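Local coordinates for cytochrome c-552/4 domain-containing protein (PDB 4QO5) that is of unknown function but, as a membrane-associated octaheme cytochrome c, probably carries electrons along its chain of hemes, at residues Y464-S472 with L501-L512. Residues are numbered along the deposited sequence; the frame is centred on the assembly and turned at random.
Sequences YIEKLWVES and LTKDIEHMKTLL. With CA (calcium ion), chain J.
The hydroxyl of Tyr-464 meets the imidazole of His-507 at its edge and in its plane, OH to NE2 3.1 Å in a hydrogen bond that either could donate. The two ring planes stand at 75°, with Leu-511 CD1 over the rim of one imidazole face and Leu-468 CG over the rim of one phenol face. Both aromatic side chains leave their helices with CG anti to the backbone N (chi1 -175° in each), which brings the Tyr-464 hydroxyl and the imidazole together. Each ring also stacks on the other kind of ring in a neighbouring subunit: Tyr-464 on His-507 of the third subunit, His-507 on Tyr-464 of the second. Next to this pair, Leu-468 is a knob in the hole formed by Asp-504, His-507, Met-508 and Leu-511, its CD1 3.4 Å from His-507 CD2. Met-508 bends at chi3 to set CE 3.9 Å from Ile-465 CG1. A phenylalanine in place of Tyr-464 would probably leave His-507 NE2 without its hydroxyl mate, the imidazole then relying on packing and stacking. Segments 464-472 and 501-512 run nearly antiparallel (159°), their axes 9.7 Å apart at closest approach; on 464-472, Glu-466 faces away and chelates calcium through both oxygens. At the same hole, Asp-504 OD2 lies 2.6 Å from Leu-468 O, a separation consistent with Asp-504 holding a proton, which would spare this buried, largely apolar interface a charge.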
loop_
_atom_site.group_PDB
_atom_site.type_symbol
_atom_site.label_atom_id
_atom_site.label_comp_id
_atom_site.label_asym_id
_atom_site.label_seq_id
_atom_site.Cartn_x
_atom_site.Cartn_y
_atom_site.Cartn_z
ATOM N N TYR A 464 21.991 13.013 10.834
ATOM C CA TYR A 464 21.182 11.819 11.067
ATOM C C TYR A 464 20.325 11.873 12.335
ATOM O O TYR A 464 19.126 11.627 12.273
ATOM C CB TYR A 464 22.054 10.556 11.050
ATOM C CG TYR A 464 21.257 9.278 11.176
ATOM C CD1 TYR A 464 20.374 8.890 10.175
ATOM C CD2 TYR A 464 21.370 8.470 12.300
ATOM C CE1 TYR A 464 19.632 7.730 10.287
ATOM C CE2 TYR A 464 20.630 7.307 12.420
ATOM C CZ TYR A 464 19.763 6.944 11.405
ATOM O OH TYR A 464 19.028 5.784 11.496
ATOM N N ILE A 465 20.920 12.195 13.478
ATOM C CA ILE A 465 20.125 12.266 14.709
ATOM C C ILE A 465 19.053 13.365 14.637
ATOM O O ILE A 465 17.990 13.248 15.250
ATOM C CB ILE A 465 20.994 12.425 15.987
ATOM C CG1 ILE A 465 20.149 12.111 17.235
ATOM C CG2 ILE A 465 21.618 13.813 16.059
ATOM C CD1 ILE A 465 20.939 11.847 18.489
ATOM N N GLU A 466 19.320 14.419 13.864
ATOM C CA GLU A 466 18.340 15.486 13.684
ATOM C C GLU A 466 17.166 14.980 12.841
ATOM O O GLU A 466 16.010 15.321 13.084
ATOM C CB GLU A 466 19.008 16.720 13.054
ATOM C CG GLU A 466 20.027 17.375 13.994
ATOM C CD GLU A 466 21.047 18.269 13.300
ATOM O OE1 GLU A 466 21.139 18.248 12.053
ATOM O OE2 GLU A 466 21.773 18.984 14.022
ATOM N N LYS A 467 17.456 14.126 11.867
ATOM C CA LYS A 467 16.390 13.557 11.050
ATOM C C LYS A 467 15.544 12.560 11.850
ATOM O O LYS A 467 14.349 12.402 11.593
ATOM C CB LYS A 467 16.969 12.924 9.778
ATOM C CG LYS A 467 17.523 13.983 8.782
ATOM C CD LYS A 467 18.340 13.302 7.694
ATOM C CE LYS A 467 19.295 14.265 6.999
ATOM N NZ LYS A 467 18.568 15.363 6.317
ATOM N N LEU A 468 16.162 11.889 12.814
ATOM C CA LEU A 468 15.410 11.017 13.714
ATOM C C LEU A 468 14.423 11.852 14.521
ATOM O O LEU A 468 13.274 11.465 14.709
ATOM C CB LEU A 468 16.352 10.253 14.644
ATOM C CG LEU A 468 17.251 9.217 13.962
ATOM C CD1 LEU A 468 18.102 8.500 15.005
ATOM C CD2 LEU A 468 16.408 8.216 13.184
ATOM N N TRP A 469 14.868 13.015 14.984
ATOM C CA TRP A 469 13.980 13.916 15.698
ATOM C C TRP A 469 12.825 14.363 14.795
ATOM O O TRP A 469 11.666 14.318 15.200
ATOM C CB TRP A 469 14.769 15.102 16.225
ATOM C CG TRP A 469 13.928 16.280 16.649
ATOM C CD1 TRP A 469 13.092 16.357 17.748
ATOM C CD2 TRP A 469 13.859 17.550 15.998
ATOM N NE1 TRP A 469 12.509 17.607 17.796
ATOM C CE2 TRP A 469 12.965 18.355 16.739
ATOM C CE3 TRP A 469 14.471 18.091 14.854
ATOM C CZ2 TRP A 469 12.671 19.677 16.378
ATOM C CZ3 TRP A 469 14.179 19.399 14.499
ATOM C CH2 TRP A 469 13.285 20.178 15.263
ATOM N N VAL A 470 13.143 14.776 13.570
ATOM C CA VAL A 470 12.110 15.157 12.604
ATOM C C VAL A 470 11.032 14.079 12.458
ATOM O O VAL A 470 9.837 14.377 12.539
ATOM C CB VAL A 470 12.704 15.526 11.212
ATOM C CG1 VAL A 470 11.591 15.691 10.180
ATOM C CG2 VAL A 470 13.528 16.808 11.304
ATOM N N GLU A 471 11.453 12.823 12.289
ATOM C CA GLU A 471 10.510 11.730 12.087
ATOM C C GLU A 471 9.580 11.529 13.282
ATOM O O GLU A 471 8.432 11.133 13.113
ATOM C CB GLU A 471 11.245 10.432 11.748
ATOM C CG GLU A 471 12.046 10.582 10.476
ATOM C CD GLU A 471 12.790 9.331 10.071
ATOM O OE1 GLU A 471 12.589 8.269 10.700
ATOM O OE2 GLU A 471 13.585 9.422 9.111
ATOM N N SER A 472 10.078 11.822 14.479
ATOM C CA SER A 472 9.279 11.630 15.684
ATOM C C SER A 472 7.980 12.430 15.592
ATOM O O SER A 472 6.914 11.927 15.955
ATOM C CB SER A 472 10.079 11.989 16.944
ATOM O OG SER A 472 10.246 13.392 17.095
ATOM N N LEU A 501 7.409 5.311 17.252
ATOM C CA LEU A 501 7.723 6.503 18.033
ATOM C C LEU A 501 8.582 6.124 19.244
ATOM O O LEU A 501 9.605 6.754 19.509
ATOM C CB LEU A 501 6.440 7.210 18.474
ATOM C CG LEU A 501 6.548 8.484 19.315
ATOM C CD1 LEU A 501 7.583 9.421 18.731
ATOM C CD2 LEU A 501 5.190 9.181 19.388
ATOM N N THR A 502 8.180 5.083 19.975
ATOM C CA THR A 502 8.970 4.663 21.121
ATOM C C THR A 502 10.324 4.076 20.692
ATOM O O THR A 502 11.328 4.221 21.398
ATOM C CB THR A 502 8.187 3.678 22.033
ATOM O OG1 THR A 502 7.699 2.588 21.245
ATOM C CG2 THR A 502 7.001 4.404 22.702
ATOM N N LYS A 503 10.359 3.414 19.539
ATOM C CA LYS A 503 11.629 2.957 18.977
ATOM C C LYS A 503 12.547 4.146 18.652
ATOM O O LYS A 503 13.751 4.128 18.940
ATOM C CB LYS A 503 11.387 2.127 17.715
ATOM C CG LYS A 503 12.653 1.603 17.067
ATOM C CD LYS A 503 12.318 0.797 15.823
ATOM C CE LYS A 503 13.545 0.587 14.960
ATOM N NZ LYS A 503 13.205 -0.108 13.685
ATOM N N ASP A 504 11.968 5.183 18.064
ATOM C CA ASP A 504 12.739 6.371 17.702
ATOM C C ASP A 504 13.366 7.039 18.931
ATOM O O ASP A 504 14.541 7.401 18.912
ATOM C CB ASP A 504 11.851 7.358 16.957
ATOM C CG ASP A 504 12.648 8.373 16.167
ATOM O OD1 ASP A 504 13.829 8.108 15.861
ATOM O OD2 ASP A 504 12.082 9.434 15.846
ATOM N N ILE A 505 12.583 7.186 20.000
ATOM C CA ILE A 505 13.098 7.712 21.261
ATOM C C ILE A 505 14.309 6.918 21.727
ATOM O O ILE A 505 15.353 7.482 22.060
ATOM C CB ILE A 505 12.011 7.709 22.359
ATOM C CG1 ILE A 505 10.928 8.748 22.023
ATOM C CG2 ILE A 505 12.628 8.002 23.723
ATOM C CD1 ILE A 505 9.681 8.659 22.907
ATOM N N GLU A 506 14.179 5.597 21.723
ATOM C CA GLU A 506 15.276 4.741 22.144
ATOM C C GLU A 506 16.433 4.759 21.154
ATOM O O GLU A 506 17.587 4.649 21.543
ATOM C CB GLU A 506 14.781 3.317 22.374
ATOM C CG GLU A 506 13.803 3.222 23.524
ATOM C CD GLU A 506 14.389 3.729 24.831
ATOM O OE1 GLU A 506 15.613 3.560 25.046
ATOM O OE2 GLU A 506 13.628 4.293 25.648
ATOM N N HIS A 507 16.125 4.909 19.876
ATOM C CA HIS A 507 17.181 5.011 18.870
ATOM C C HIS A 507 18.042 6.245 19.141
ATOM O O HIS A 507 19.276 6.156 19.185
ATOM C CB HIS A 507 16.589 4.937 17.460
ATOM C CG HIS A 507 17.605 4.905 16.358
ATOM N ND1 HIS A 507 18.819 4.260 16.494
ATOM C CD2 HIS A 507 17.489 5.198 15.044
ATOM C CE1 HIS A 507 19.468 4.309 15.344
ATOM N NE2 HIS A 507 18.681 4.854 14.444
ATOM N N MET A 508 17.397 7.380 19.396
ATOM C CA MET A 508 18.140 8.577 19.780
ATOM C C MET A 508 18.963 8.382 21.055
ATOM O O MET A 508 20.121 8.802 21.122
ATOM C CB MET A 508 17.202 9.778 19.914
ATOM C CG MET A 508 16.431 10.084 18.637
ATOM S SD MET A 508 15.422 11.565 18.840
ATOM C CE MET A 508 16.686 12.833 18.984
ATOM N N LYS A 509 18.379 7.724 22.055
ATOM C CA LYS A 509 19.093 7.478 23.303
ATOM C C LYS A 509 20.321 6.590 23.105
ATOM O O LYS A 509 21.369 6.819 23.712
ATOM C CB LYS A 509 18.149 6.889 24.357
ATOM C CG LYS A 509 17.200 7.924 24.933
ATOM C CD LYS A 509 16.024 7.292 25.666
ATOM C CE LYS A 509 16.463 6.506 26.871
ATOM N NZ LYS A 509 15.274 6.097 27.684
ATOM N N THR A 510 20.194 5.579 22.253
ATOM C CA THR A 510 21.315 4.695 21.960
ATOM C C THR A 510 22.476 5.441 21.284
ATOM O O THR A 510 23.642 5.277 21.668
ATOM C CB THR A 510 20.864 3.482 21.119
ATOM O OG1 THR A 510 20.058 2.621 21.938
ATOM C CG2 THR A 510 22.061 2.707 20.620
ATOM N N LEU A 511 22.157 6.285 20.306
ATOM C CA LEU A 511 23.180 7.102 19.651
ATOM C C LEU A 511 23.911 8.013 20.645
ATOM O O LEU A 511 25.137 8.118 20.616
ATOM C CB LEU A 511 22.574 7.920 18.510
ATOM C CG LEU A 511 22.203 7.099 17.273
ATOM C CD1 LEU A 511 21.457 7.951 16.262
ATOM C CD2 LEU A 511 23.447 6.488 16.650
ATOM N N LEU A 512 23.153 8.656 21.530
ATOM C CA LEU A 512 23.741 9.473 22.586
ATOM C C LEU A 512 24.652 8.657 23.504
ATOM O O LEU A 512 25.744 9.105 23.857
ATOM C CB LEU A 512 22.645 10.167 23.402
ATOM C CG LEU A 512 21.897 11.285 22.676
ATOM C CD1 LEU A 512 20.688 11.750 23.490
ATOM C CD2 LEU A 512 22.846 12.450 22.402
HETATM CA CA CA J . 22.965 19.966 12.223
HETATM O O HOH W 1 24.672 21.089 11.011
#